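Local coordinates for 2-oxoglutarate-dependent dioxygenase DAO (PDB 6KUN), which probably oxidises the auxin indole-3-acetic acid irreversibly to the inactive 2-oxoindole-3-acetic acid, using iron(II) and 2-oxoglutarate, at residues Pro43-Glu48 with Val117-Glu122; Ala137-His142 with Asn224-Asn229; Asn156-Thr161 with Pro168-His173. All blocks are in the same frame, centred on the assembly; numbering follows the deposited sequence.

How the interactions relate
All three contacts are partly buried and lie 16 to 17 Å from the centre of the chain, yet their chemistry follows their place in the fold. Interactions 1 and 2 share helix 111-138: its N-terminal half packs on helix 43-57 through a leucine and a tyrosine ring, and its C-terminal end meets the loop after helix 217-222 through aliphatic chains alone. Both lie away from the cosubstrate and auxin pockets. Interaction 3 joins strands 151-158 and 168-173 beside the 2-oxoglutarate pocket; its side chains also touch the bound ligand, so polar contacts join the apolar ones. Its nearest atoms come within about 7 Å of interaction 2 without touching it.

Interaction 1. Residues Pro43-Glu48 with Val117-Glu122; sequences PGLQAE and VKAYAE
Leu45 and Tyr120 mark the closest backbone approach, their CA atoms 7.4 Å apart, where two helices outside the jelly-roll sheets of this iron/ascorbate-dependent oxidoreductase pack together. The short segments Pro43-Glu48 and Val117-Glu122 have axes 10.2 Å apart at their nearest, and their N-to-C directions differ by 123°, an arrangement closer to perpendicular than to antiparallel. At that separation the backbones do not meet, and large side chains bridge the interval. Helix packing of this kind illustrates how one leucine can serve two neighbours. Leu45 has CG anti to its own N (chi1 -180°), which carries the isobutyl group across toward helix 111-138. There Leu45 CD1 rests 4.2 Å from Ala119 CB, a small partner that lets the leucine come near the backbone, while Leu45 CG lies 3.9 Å from Tyr120 CD1, at the edge of the ring and near its plane. The tyrosine does not start out aimed at its partner; its CB leaves along the flank of the helix. A chi1 of -145°, away from the usual staggered values, turns the ring so that its far end approaches helix 43-57. Farther along the ring, Tyr120 CE1 lies 4.1 Å from Gln46 CA, which approaches obliquely. With a serine in place of Tyr120, Leu45 would probably lose its ring-edge neighbour and a gap would be likely to open between the helices. Gln46 itself is tethered on its own side, since its NE2 is hydrogen-bonded to Val41 O. Leu45 also packs on Arg123, one turn along helix 111-138 from Ala119. The aliphatic part of the glutamine touches the outer end of the tyrosine: Gln46 CG lies 3.8 Å from Tyr120 OH.

Interaction 2. Residues Ala137-His142 with Asn224-Asn229; sequences ASLGLH and NGRLHN
Leu139 carries this contact with both of its methyl groups. Leu139 CD1 meets Leu227 CD1 at 4.3 Å, the leucine of the loop presenting the side of its methyl. The other methyl, Leu139 CD2, lies 4.4 Å from Arg226 CD, and the arginine contributes here as a hydrocarbon, with its charge directed to other partners. That charged end is held by a salt bridge from NH2 to Asp265 and by a hydrogen bond from NE to Leu263 O, which together fix the aliphatic chain beside Leu139. Leu227 is positioned in turn by a hydrogen bond from its backbone N to Ser223 OG. Leu139 also touches Leu263, Trp222 and Arg25, and Leu227 packs on Cys28 of helix 18-30. Behind these side chains lie two helix ends of one kind. At the first, the C-prime residue's own N, Gly140 N, bonds to Ala137 O at 2.9 Å; at the second, the N of the residue after C-prime, Gly225 N, bonds back to Gln220 O. The positive phi of Gly140 and of Asn224 marks each as the C-prime residue of a Schellman motif, terminating helices 111-138 and 217-222 respectively.

Interaction 3. Residues Asn156-Thr161 with Pro168-His173; sequences NRYNYT and PGVQVH. With AKG (2-oxoglutaric acid), chain G.
Tyr158 reaches across to Gly169 and Val170 and carries on to the bound 2-oxoglutarate, so that one ring both packs against segment Pro168-His173 and lines the cosubstrate pocket. Its CB is aimed at that segment, and with CG anti to the carbonyl carbon (chi1 -54°) the ring extends in that direction. Along one side, Tyr158 CD2 comes 4.0 Å from Gly169 O, and the next atom, Tyr158 CE2, lies 3.7 Å from Val170 CG1 as the two side chains cross at a slant. On the other side CE1 turns toward the ligand. At the tip, Tyr158 OH donates a hydrogen bond in the ring plane to AKG O4, very short at 2.5 Å. Asn156 ND2, hydrogen-bonded to Ser244 OG, approaches the same AKG O4 to 2.8 Å, while Arg242 also bonds the ligand. At the opposite end of 2-oxoglutarate, His173 NE2 makes a weak hydrogen bond of 3.5 Å to AKG O2. The imidazole is kept in that orientation by His173 ND1, which donates to Gln171 O at 2.9 Å with an N-H...O angle of 151°. His173, Asp175 and His232 are the predicted iron ligands, consistent with the His-X-Asp...His facial triad of this family. Tyr160 OH sits 3.6 Å from Gly169 CA, in the direction a CB would take, so glycine suits the position. Tyr158 also meets the ring of Tyr86. Its strand, 151-158, runs between strands 242-249 and 86-92 of the larger sheet, whereas strand 168-173 forms an outer strand of the four-stranded sheet beside 232-235, where Gly169 and Val170 both face Val234 in a classic beta bulge.

Interaction 1. Residues Pro43-Glu48 with Val117-Glu122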
ATOM      1  N   PRO B  43       2.629   7.703   7.820  1.00 26.18           N
ATOM      2  CA  PRO B  43       1.938   6.650   7.055  1.00 28.16           C
ATOM      3  C   PRO B  43       0.435   6.811   6.950  1.00 18.07           C
ATOM      4  O   PRO B  43      -0.176   6.432   5.939  1.00 21.60           O
ATOM      5  CB  PRO B  43       2.267   5.366   7.853  1.00 37.41           C
ATOM      6  CG  PRO B  43       3.538   5.668   8.551  1.00 34.83           C
ATOM      7  CD  PRO B  43       3.479   7.143   8.895  1.00 31.93           C
ATOM      8  N   GLY B  44      -0.192   7.311   8.001  1.00 22.57           N
ATOM      9  CA  GLY B  44      -1.612   7.533   7.941  1.00 24.15           C
ATOM     10  C   GLY B  44      -1.967   8.520   6.852  1.00 25.22           C
ATOM     11  O   GLY B  44      -2.922   8.302   6.100  1.00 23.98           O
ATOM     12  N   LEU B  45      -1.213   9.619   6.754  1.00 28.34           N
ATOM     13  CA  LEU B  45      -1.481  10.613   5.718  1.00 22.57           C
ATOM     14  C   LEU B  45      -1.247  10.024   4.336  1.00 20.78           C
ATOM     15  O   LEU B  45      -2.034  10.238   3.415  1.00 20.37           O
ATOM     16  CB  LEU B  45      -0.581  11.846   5.941  1.00 21.59           C
ATOM     17  CG  LEU B  45      -0.794  12.947   4.906  1.00 21.27           C
ATOM     18  CD1 LEU B  45      -2.248  13.455   4.893  1.00 24.57           C
ATOM     19  CD2 LEU B  45       0.146  14.077   5.171  1.00 22.68           C
ATOM     20  N   GLN B  46      -0.175   9.250   4.165  1.00 18.04           N
ATOM     21  CA  GLN B  46       0.036   8.624   2.864  1.00 13.17           C
ATOM     22  C   GLN B  46      -1.129   7.721   2.495  1.00 20.01           C
ATOM     23  O   GLN B  46      -1.512   7.644   1.322  1.00 26.15           O
ATOM     24  CB  GLN B  46       1.331   7.815   2.887  1.00 19.64           C
ATOM     25  CG  GLN B  46       2.558   8.658   3.012  1.00 22.60           C
ATOM     26  CD  GLN B  46       3.760   7.796   3.080  1.00 35.89           C
ATOM     27  OE1 GLN B  46       3.995   7.001   2.172  1.00 39.14           O
ATOM     28  NE2 GLN B  46       4.507   7.896   4.168  1.00 41.57           N
ATOM     29  N   ALA B  47      -1.679   6.995   3.469  1.00 24.86           N
ATOM     30  CA  ALA B  47      -2.802   6.107   3.173  1.00 20.32           C
ATOM     31  C   ALA B  47      -4.049   6.914   2.816  1.00 22.32           C
ATOM     32  O   ALA B  47      -4.806   6.574   1.900  1.00 20.68           O
ATOM     33  CB  ALA B  47      -3.097   5.205   4.383  1.00 30.74           C
ATOM     34  N   GLU B  48      -4.289   7.972   3.546  1.00 18.73           N
ATOM     35  CA  GLU B  48      -5.470   8.789   3.259  1.00 23.41           C
ATOM     36  C   GLU B  48      -5.359   9.444   1.880  1.00 22.36           C
ATOM     37  O   GLU B  48      -6.368   9.572   1.165  1.00 20.27           O
ATOM     38  CB  GLU B  48      -5.628   9.846   4.355  1.00 28.27           C
ATOM     39  CG  GLU B  48      -5.787   9.242   5.729  1.00 40.11           C
ATOM     40  CD  GLU B  48      -5.734  10.265   6.835  1.00 60.55           C
ATOM     41  OE1 GLU B  48      -5.679  11.472   6.525  1.00 58.92           O
ATOM     42  OE2 GLU B  48      -5.739   9.854   8.017  1.00 74.61           O
ATOM     43  N   VAL B 117      -5.901  16.425   0.293  1.00 16.21           N
ATOM     44  CA  VAL B 117      -5.086  16.930  -0.794  1.00 14.40           C
ATOM     45  C   VAL B 117      -4.311  18.154  -0.330  1.00 22.44           C
ATOM     46  O   VAL B 117      -3.111  18.301  -0.611  1.00 15.33           O
ATOM     47  CB  VAL B 117      -5.941  17.240  -2.030  1.00 19.43           C
ATOM     48  CG1 VAL B 117      -5.096  17.998  -3.090  1.00 20.24           C
ATOM     49  CG2 VAL B 117      -6.474  15.987  -2.622  1.00 13.78           C
ATOM     50  N   LYS B 118      -4.971  19.029   0.410  1.00 17.54           N
ATOM     51  CA  LYS B 118      -4.308  20.222   0.909  1.00 17.96           C
ATOM     52  C   LYS B 118      -3.135  19.846   1.794  1.00 17.22           C
ATOM     53  O   LYS B 118      -2.030  20.395   1.635  1.00 19.51           O
ATOM     54  CB  LYS B 118      -5.311  21.083   1.669  1.00 21.95           C
ATOM     55  CG  LYS B 118      -4.770  22.397   2.176  1.00 27.52           C
ATOM     56  CD  LYS B 118      -5.905  23.264   2.764  1.00 35.64           C
ATOM     57  CE  LYS B 118      -5.354  24.605   3.231  1.00 40.74           C
ATOM     58  NZ  LYS B 118      -6.338  25.698   3.066  1.00 49.99           N
ATOM     59  N   ALA B 119      -3.352  18.927   2.741  1.00 19.80           N
ATOM     60  CA  ALA B 119      -2.291  18.558   3.669  1.00 15.87           C
ATOM     61  C   ALA B 119      -1.126  17.918   2.932  1.00 24.42           C
ATOM     62  O   ALA B 119       0.042  18.241   3.201  1.00 17.97           O
ATOM     63  CB  ALA B 119      -2.843  17.617   4.756  1.00 24.33           C
ATOM     64  N   TYR B 120      -1.431  17.026   2.002  1.00 18.42           N
ATOM     65  CA  TYR B 120      -0.447  16.398   1.201  1.00 20.97           C
ATOM     66  C   TYR B 120       0.372  17.404   0.384  1.00 23.61           C
ATOM     67  O   TYR B 120       1.539  17.350   0.411  1.00 23.14           O
ATOM     68  CB  TYR B 120      -1.021  15.287   0.333  1.00 22.04           C
ATOM     69  CG  TYR B 120      -0.107  14.157   0.149  1.00 16.89           C
ATOM     70  CD1 TYR B 120      -0.009  13.221   1.107  1.00 24.04           C
ATOM     71  CD2 TYR B 120       0.679  14.024  -0.963  1.00 19.89           C
ATOM     72  CE1 TYR B 120       0.803  12.172   0.979  1.00 30.51           C
ATOM     73  CE2 TYR B 120       1.517  12.951  -1.100  1.00 25.35           C
ATOM     74  CZ  TYR B 120       1.549  12.027  -0.111  1.00 35.06           C
ATOM     75  OH  TYR B 120       2.323  10.935  -0.080  1.00 46.55           O
ATOM     76  N   ALA B 121      -0.274  18.295  -0.321  1.00 16.81           N
ATOM     77  CA  ALA B 121       0.450  19.275  -1.144  1.00 15.45           C
ATOM     78  C   ALA B 121       1.411  20.069  -0.270  1.00 18.58           C
ATOM     79  O   ALA B 121       2.608  20.225  -0.595  1.00 21.33           O
ATOM     80  CB  ALA B 121      -0.523  20.216  -1.865  1.00 24.24           C
ATOM     81  N   GLU B 122       0.915  20.528   0.871  1.00 21.01           N
ATOM     82  CA  GLU B 122       1.741  21.273   1.807  1.00 17.74           C
ATOM     83  C   GLU B 122       2.925  20.438   2.295  1.00 21.46           C
ATOM     84  O   GLU B 122       4.064  20.932   2.328  1.00 22.94           O
ATOM     85  CB  GLU B 122       0.869  21.714   2.985  1.00 22.38           C
ATOM     86  CG  GLU B 122      -0.068  22.845   2.646  1.00 25.68           C
ATOM     87  CD  GLU B 122      -1.126  23.058   3.727  1.00 42.07           C
ATOM     88  OE1 GLU B 122      -1.224  22.228   4.664  1.00 44.94           O
ATOM     89  OE2 GLU B 122      -1.876  24.052   3.623  1.00 48.96           O
TER

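Interaction 2. Residues Ala137-His142 with Asn224-Asn229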
ATOM      1  N   ALA B 137      23.547  21.721   0.251  1.00 27.06           N
ATOM      2  CA  ALA B 137      24.593  21.560   1.249  1.00 37.23           C
ATOM      3  C   ALA B 137      25.635  20.532   0.811  1.00 34.18           C
ATOM      4  O   ALA B 137      26.813  20.662   1.160  1.00 38.44           O
ATOM      5  CB  ALA B 137      23.987  21.165   2.598  1.00 32.52           C
ATOM      6  N   SER B 138      25.233  19.509   0.055  1.00 26.54           N
ATOM      7  CA  SER B 138      26.201  18.529  -0.423  1.00 28.67           C
ATOM      8  C   SER B 138      27.212  19.132  -1.402  1.00 30.13           C
ATOM      9  O   SER B 138      28.247  18.519  -1.665  1.00 32.25           O
ATOM     10  CB  SER B 138      25.479  17.348  -1.056  1.00 27.29           C
ATOM     11  OG  SER B 138      25.091  17.606  -2.389  1.00 24.43           O
ATOM     12  N   LEU B 139      26.930  20.299  -1.956  1.00 25.80           N
ATOM     13  CA  LEU B 139      27.852  21.023  -2.816  1.00 25.38           C
ATOM     14  C   LEU B 139      28.535  22.156  -2.084  1.00 26.51           C
ATOM     15  O   LEU B 139      29.058  23.084  -2.735  1.00 24.69           O
ATOM     16  CB  LEU B 139      27.103  21.587  -4.016  1.00 20.74           C
ATOM     17  CG  LEU B 139      26.355  20.578  -4.888  1.00 32.51           C
ATOM     18  CD1 LEU B 139      25.433  21.268  -5.888  1.00 35.46           C
ATOM     19  CD2 LEU B 139      27.348  19.677  -5.590  1.00 31.03           C
ATOM     20  N   GLY B 140      28.544  22.091  -0.746  1.00 35.89           N
ATOM     21  CA  GLY B 140      29.147  23.124   0.091  1.00 40.44           C
ATOM     22  C   GLY B 140      28.386  24.431   0.134  1.00 37.78           C
ATOM     23  O   GLY B 140      28.940  25.463   0.537  1.00 33.23           O
ATOM     24  N   LEU B 141      27.125  24.425  -0.273  1.00 36.28           N
ATOM     25  CA  LEU B 141      26.330  25.646  -0.350  1.00 32.37           C
ATOM     26  C   LEU B 141      25.398  25.713   0.851  1.00 45.92           C
ATOM     27  O   LEU B 141      24.591  24.797   1.073  1.00 51.25           O
ATOM     28  CB  LEU B 141      25.497  25.695  -1.627  1.00 28.40           C
ATOM     29  CG  LEU B 141      26.193  25.681  -2.980  1.00 37.24           C
ATOM     30  CD1 LEU B 141      25.136  25.556  -4.060  1.00 42.68           C
ATOM     31  CD2 LEU B 141      27.003  26.944  -3.178  1.00 46.96           C
ATOM     32  N   HIS B 142      25.483  26.804   1.600  1.00 56.69           N
ATOM     33  CA  HIS B 142      24.556  27.072   2.690  1.00 61.24           C
ATOM     34  C   HIS B 142      23.987  28.467   2.493  1.00 55.18           C
ATOM     35  O   HIS B 142      24.423  29.227   1.628  1.00 59.88           O
ATOM     36  CB  HIS B 142      25.252  26.887   4.034  1.00 56.99           C
ATOM     37  CG  HIS B 142      25.891  25.540   4.181  1.00 62.17           C
ATOM     38  ND1 HIS B 142      27.231  25.323   3.947  1.00 65.55           N
ATOM     39  CD2 HIS B 142      25.360  24.332   4.481  1.00 65.38           C
ATOM     40  CE1 HIS B 142      27.502  24.044   4.123  1.00 70.93           C
ATOM     41  NE2 HIS B 142      26.383  23.421   4.449  1.00 69.36           N
ATOM     42  N   ASN B 224      26.000  24.065 -12.275  1.00 21.42           N
ATOM     43  CA  ASN B 224      27.106  24.203 -13.204  1.00 26.02           C
ATOM     44  C   ASN B 224      27.563  22.876 -13.764  1.00 28.64           C
ATOM     45  O   ASN B 224      28.756  22.634 -13.885  1.00 23.31           O
ATOM     46  CB  ASN B 224      28.296  24.919 -12.581  1.00 24.66           C
ATOM     47  CG  ASN B 224      29.232  25.436 -13.638  1.00 38.31           C
ATOM     48  OD1 ASN B 224      28.792  26.006 -14.621  1.00 29.14           O
ATOM     49  ND2 ASN B 224      30.511  25.139 -13.485  1.00 34.40           N
ATOM     50  N   GLY B 225      26.622  22.004 -14.072  1.00 29.48           N
ATOM     51  CA  GLY B 225      26.957  20.716 -14.636  1.00 24.57           C
ATOM     52  C   GLY B 225      27.201  19.607 -13.638  1.00 30.15           C
ATOM     53  O   GLY B 225      27.425  18.472 -14.057  1.00 30.23           O
ATOM     54  N   ARG B 226      27.151  19.884 -12.342  1.00 24.49           N
ATOM     55  CA  ARG B 226      27.520  18.889 -11.349  1.00 28.66           C
ATOM     56  C   ARG B 226      26.407  17.903 -11.010  1.00 29.65           C
ATOM     57  O   ARG B 226      26.681  16.796 -10.515  1.00 25.37           O
ATOM     58  CB  ARG B 226      27.980  19.610 -10.079  1.00 31.90           C
ATOM     59  CG  ARG B 226      29.291  20.335 -10.251  1.00 33.00           C
ATOM     60  CD  ARG B 226      29.620  21.211  -9.072  1.00 41.89           C
ATOM     61  NE  ARG B 226      30.871  21.924  -9.348  1.00 48.97           N
ATOM     62  CZ  ARG B 226      32.074  21.351  -9.274  1.00 41.88           C
ATOM     63  NH1 ARG B 226      32.171  20.078  -8.925  1.00 27.84           N
ATOM     64  NH2 ARG B 226      33.165  22.054  -9.549  1.00 48.20           N
ATOM     65  N   LEU B 227      25.175  18.242 -11.243  1.00 22.29           N
ATOM     66  CA  LEU B 227      24.055  17.323 -10.969  1.00 22.85           C
ATOM     67  C   LEU B 227      23.422  16.932 -12.294  1.00 27.95           C
ATOM     68  O   LEU B 227      23.121  17.810 -13.119  1.00 28.89           O
ATOM     69  CB  LEU B 227      23.019  17.965 -10.063  1.00 23.96           C
ATOM     70  CG  LEU B 227      23.448  18.560  -8.727  1.00 35.54           C
ATOM     71  CD1 LEU B 227      22.273  19.236  -8.068  1.00 34.51           C
ATOM     72  CD2 LEU B 227      24.020  17.524  -7.834  1.00 41.95           C
ATOM     73  N   HIS B 228      23.221  15.633 -12.480  1.00 24.03           N
ATOM     74  CA  HIS B 228      22.794  15.077 -13.749  1.00 26.80           C
ATOM     75  C   HIS B 228      21.280  15.195 -13.910  1.00 28.33           C
ATOM     76  O   HIS B 228      20.524  14.698 -13.069  1.00 21.40           O
ATOM     77  CB  HIS B 228      23.178  13.595 -13.829  1.00 26.99           C
ATOM     78  CG  HIS B 228      22.741  12.925 -15.096  1.00 25.10           C
ATOM     79  ND1 HIS B 228      23.191  13.328 -16.338  1.00 26.73           N
ATOM     80  CD2 HIS B 228      21.877  11.903 -15.322  1.00 28.12           C
ATOM     81  CE1 HIS B 228      22.637  12.567 -17.271  1.00 25.77           C
ATOM     82  NE2 HIS B 228      21.850  11.682 -16.681  1.00 30.62           N
ATOM     83  N   ASN B 229      20.844  15.794 -15.018  1.00 20.92           N
ATOM     84  CA  ASN B 229      19.423  15.846 -15.344  1.00 15.04           C
ATOM     85  C   ASN B 229      19.035  14.512 -15.985  1.00 19.45           C
ATOM     86  O   ASN B 229      19.431  14.202 -17.114  1.00 23.06           O
ATOM     87  CB  ASN B 229      19.098  17.028 -16.245  1.00 18.70           C
ATOM     88  CG  ASN B 229      20.013  17.156 -17.420  1.00 25.51           C
ATOM     89  OD1 ASN B 229      21.214  16.821 -17.353  1.00 25.52           O
ATOM     90  ND2 ASN B 229      19.478  17.669 -18.517  1.00 25.21           N
TER

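Interaction 3. Residues Asn156-Thr161 with Pro168-His173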
ATOM      1  N   ASN B 156      -1.636  12.203 -11.040  1.00 15.28           N
ATOM      2  CA  ASN B 156      -1.691  11.630 -12.382  1.00 17.02           C
ATOM      3  C   ASN B 156      -2.410  10.275 -12.368  1.00 21.94           C
ATOM      4  O   ASN B 156      -2.273   9.487 -11.428  1.00 20.10           O
ATOM      5  CB  ASN B 156      -0.289  11.385 -13.004  1.00 28.25           C
ATOM      6  CG  ASN B 156       0.673  12.562 -12.835  1.00 37.49           C
ATOM      7  OD1 ASN B 156       0.468  13.635 -13.384  1.00 31.04           O
ATOM      8  ND2 ASN B 156       1.753  12.337 -12.088  1.00 32.10           N
ATOM      9  N   ARG B 157      -3.092   9.970 -13.467  1.00 22.46           N
ATOM     10  CA  ARG B 157      -3.612   8.627 -13.699  1.00 21.83           C
ATOM     11  C   ARG B 157      -3.385   8.236 -15.149  1.00 26.22           C
ATOM     12  O   ARG B 157      -3.750   8.977 -16.065  1.00 26.20           O
ATOM     13  CB  ARG B 157      -5.097   8.540 -13.367  1.00 26.10           C
ATOM     14  CG  ARG B 157      -5.645   7.156 -13.405  1.00 29.67           C
ATOM     15  CD  ARG B 157      -7.027   7.101 -12.803  1.00 32.22           C
ATOM     16  NE  ARG B 157      -8.074   7.407 -13.759  1.00 33.86           N
ATOM     17  CZ  ARG B 157      -9.322   6.931 -13.676  1.00 39.80           C
ATOM     18  NH1 ARG B 157      -9.651   6.128 -12.682  1.00 32.95           N
ATOM     19  NH2 ARG B 157     -10.221   7.257 -14.585  1.00 40.68           N
ATOM     20  N   TYR B 158      -2.768   7.077 -15.348  1.00 21.60           N
ATOM     21  CA  TYR B 158      -2.583   6.484 -16.680  1.00 28.63           C
ATOM     22  C   TYR B 158      -3.546   5.308 -16.776  1.00 27.30           C
ATOM     23  O   TYR B 158      -3.462   4.358 -15.993  1.00 29.30           O
ATOM     24  CB  TYR B 158      -1.122   6.066 -16.922  1.00 29.92           C
ATOM     25  CG  TYR B 158      -0.125   7.198 -16.683  1.00 28.03           C
ATOM     26  CD1 TYR B 158       0.212   7.585 -15.391  1.00 36.98           C
ATOM     27  CD2 TYR B 158       0.460   7.885 -17.738  1.00 40.71           C
ATOM     28  CE1 TYR B 158       1.095   8.617 -15.155  1.00 48.23           C
ATOM     29  CE2 TYR B 158       1.342   8.924 -17.515  1.00 42.15           C
ATOM     30  CZ  TYR B 158       1.660   9.281 -16.218  1.00 53.10           C
ATOM     31  OH  TYR B 158       2.545  10.308 -15.974  1.00 60.37           O
ATOM     32  N   ASN B 159      -4.495   5.394 -17.694  1.00 26.93           N
ATOM     33  CA  ASN B 159      -5.576   4.415 -17.780  1.00 30.71           C
ATOM     34  C   ASN B 159      -5.172   3.259 -18.683  1.00 36.10           C
ATOM     35  O   ASN B 159      -5.592   3.129 -19.831  1.00 34.13           O
ATOM     36  CB  ASN B 159      -6.846   5.096 -18.261  1.00 36.09           C
ATOM     37  CG  ASN B 159      -7.382   6.047 -17.233  1.00 40.36           C
ATOM     38  OD1 ASN B 159      -7.656   5.639 -16.106  1.00 45.12           O
ATOM     39  ND2 ASN B 159      -7.486   7.321 -17.594  1.00 35.75           N
ATOM     40  N   TYR B 160      -4.348   2.395 -18.114  1.00 31.22           N
ATOM     41  CA  TYR B 160      -3.885   1.204 -18.791  1.00 37.31           C
ATOM     42  C   TYR B 160      -5.001   0.185 -18.952  1.00 40.39           C
ATOM     43  O   TYR B 160      -5.959   0.151 -18.173  1.00 35.50           O
ATOM     44  CB  TYR B 160      -2.746   0.575 -17.997  1.00 44.20           C
ATOM     45  CG  TYR B 160      -1.486   1.408 -17.893  1.00 38.27           C
ATOM     46  CD1 TYR B 160      -1.152   2.337 -18.876  1.00 37.08           C
ATOM     47  CD2 TYR B 160      -0.619   1.238 -16.821  1.00 46.07           C
ATOM     48  CE1 TYR B 160      -0.000   3.063 -18.798  1.00 31.32           C
ATOM     49  CE2 TYR B 160       0.546   1.965 -16.729  1.00 46.15           C
ATOM     50  CZ  TYR B 160       0.846   2.875 -17.719  1.00 36.67           C
ATOM     51  OH  TYR B 160       2.000   3.586 -17.626  1.00 42.59           O
ATOM     52  N   THR B 161      -4.853  -0.656 -19.975  1.00 37.48           N
ATOM     53  CA  THR B 161      -5.752  -1.760 -20.255  1.00 35.03           C
ATOM     54  C   THR B 161      -4.908  -2.939 -20.716  1.00 40.53           C
ATOM     55  O   THR B 161      -3.666  -2.854 -20.825  1.00 28.87           O
ATOM     56  CB  THR B 161      -6.749  -1.374 -21.338  1.00 38.14           C
ATOM     57  OG1 THR B 161      -6.022  -1.317 -22.571  1.00 40.25           O
ATOM     58  CG2 THR B 161      -7.401   0.006 -21.042  1.00 36.97           C
ATOM     59  N   PRO B 168       5.054   2.062 -24.024  1.00 61.33           N
ATOM     60  CA  PRO B 168       5.436   3.194 -23.164  1.00 61.26           C
ATOM     61  C   PRO B 168       4.224   3.929 -22.606  1.00 57.59           C
ATOM     62  O   PRO B 168       3.305   4.302 -23.341  1.00 62.66           O
ATOM     63  CB  PRO B 168       6.250   4.095 -24.103  1.00 55.55           C
ATOM     64  CG  PRO B 168       6.826   3.160 -25.105  1.00 61.37           C
ATOM     65  CD  PRO B 168       5.821   2.036 -25.287  1.00 62.69           C
ATOM     66  N   GLY B 169       4.241   4.165 -21.292  1.00 49.53           N
ATOM     67  CA  GLY B 169       3.245   5.021 -20.669  1.00 45.17           C
ATOM     68  C   GLY B 169       3.545   6.508 -20.841  1.00 52.95           C
ATOM     69  O   GLY B 169       2.633   7.326 -21.002  1.00 61.88           O
ATOM     70  N   VAL B 170       4.823   6.876 -20.773  1.00 52.33           N
ATOM     71  CA  VAL B 170       5.270   8.228 -21.082  1.00 58.78           C
ATOM     72  C   VAL B 170       6.636   8.097 -21.740  1.00 40.79           C
ATOM     73  O   VAL B 170       7.451   7.271 -21.301  1.00 31.93           O
ATOM     74  CB  VAL B 170       5.312   9.176 -19.843  1.00 72.21           C
ATOM     75  CG1 VAL B 170       4.905   8.477 -18.542  1.00 74.14           C
ATOM     76  CG2 VAL B 170       6.679   9.878 -19.680  1.00 64.53           C
ATOM     77  N   GLN B 171       6.871   8.893 -22.801  1.00 43.13           N
ATOM     78  CA  GLN B 171       8.079   8.817 -23.599  1.00 49.15           C
ATOM     79  C   GLN B 171       9.284   9.407 -22.845  1.00 48.01           C
ATOM     80  O   GLN B 171       9.135  10.040 -21.788  1.00 39.72           O
ATOM     81  CB  GLN B 171       7.942   9.595 -24.913  1.00 54.25           C
ATOM     82  CG  GLN B 171       6.554   9.709 -25.525  1.00 83.95           C
ATOM     83  CD  GLN B 171       6.396  11.005 -26.345  1.00 92.86           C
ATOM     84  OE1 GLN B 171       7.304  11.844 -26.384  1.00 93.44           O
ATOM     85  NE2 GLN B 171       5.242  11.171 -26.985  1.00 93.11           N
ATOM     86  N   VAL B 172      10.481   9.274 -23.438  1.00 47.06           N
ATOM     87  CA  VAL B 172      11.715   9.637 -22.748  1.00 42.06           C
ATOM     88  C   VAL B 172      11.892  11.156 -22.713  1.00 27.26           C
ATOM     89  O   VAL B 172      11.980  11.805 -23.755  1.00 35.52           O
ATOM     90  CB  VAL B 172      12.940   8.987 -23.414  1.00 43.24           C
ATOM     91  CG1 VAL B 172      14.175   9.421 -22.615  1.00 28.54           C
ATOM     92  CG2 VAL B 172      12.826   7.488 -23.470  1.00 55.28           C
ATOM     93  N   HIS B 173      12.095  11.693 -21.516  1.00 25.11           N
ATOM     94  CA  HIS B 173      12.284  13.119 -21.365  1.00 21.61           C
ATOM     95  C   HIS B 173      13.004  13.375 -20.056  1.00 17.68           C
ATOM     96  O   HIS B 173      13.153  12.484 -19.213  1.00 22.47           O
ATOM     97  CB  HIS B 173      10.944  13.841 -21.351  1.00 25.60           C
ATOM     98  CG  HIS B 173      10.112  13.481 -20.159  1.00 26.19           C
ATOM     99  ND1 HIS B 173       9.640  12.203 -19.941  1.00 40.96           N
ATOM    100  CD2 HIS B 173       9.707  14.210 -19.097  1.00 39.68           C
ATOM    101  CE1 HIS B 173       8.954  12.168 -18.816  1.00 41.44           C
ATOM    102  NE2 HIS B 173       8.977  13.375 -18.289  1.00 40.88           N
TER
HETATM  103  C1  AKG G 401       7.594  12.576 -14.504  1.00 73.33           C
HETATM  104  O1  AKG G 401       7.717  12.379 -13.276  1.00 65.02           O
HETATM  105  O2  AKG G 401       7.821  13.690 -15.022  1.00 54.16           O
HETATM  106  C2  AKG G 401       7.172  11.470 -15.360  1.00 76.35           C
HETATM  107  O5  AKG G 401       7.887  11.093 -16.273  1.00 72.04           O
HETATM  108  C3  AKG G 401       5.843  10.797 -15.108  1.00 69.22           C
HETATM  109  C4  AKG G 401       5.641  10.618 -13.608  1.00 74.03           C
HETATM  110  C5  AKG G 401       4.325   9.921 -13.358  1.00 73.56           C
HETATM  111  O3  AKG G 401       4.344   8.767 -12.875  1.00 74.56           O
HETATM  112  O4  AKG G 401       3.267  10.524 -13.641  1.00 81.29           O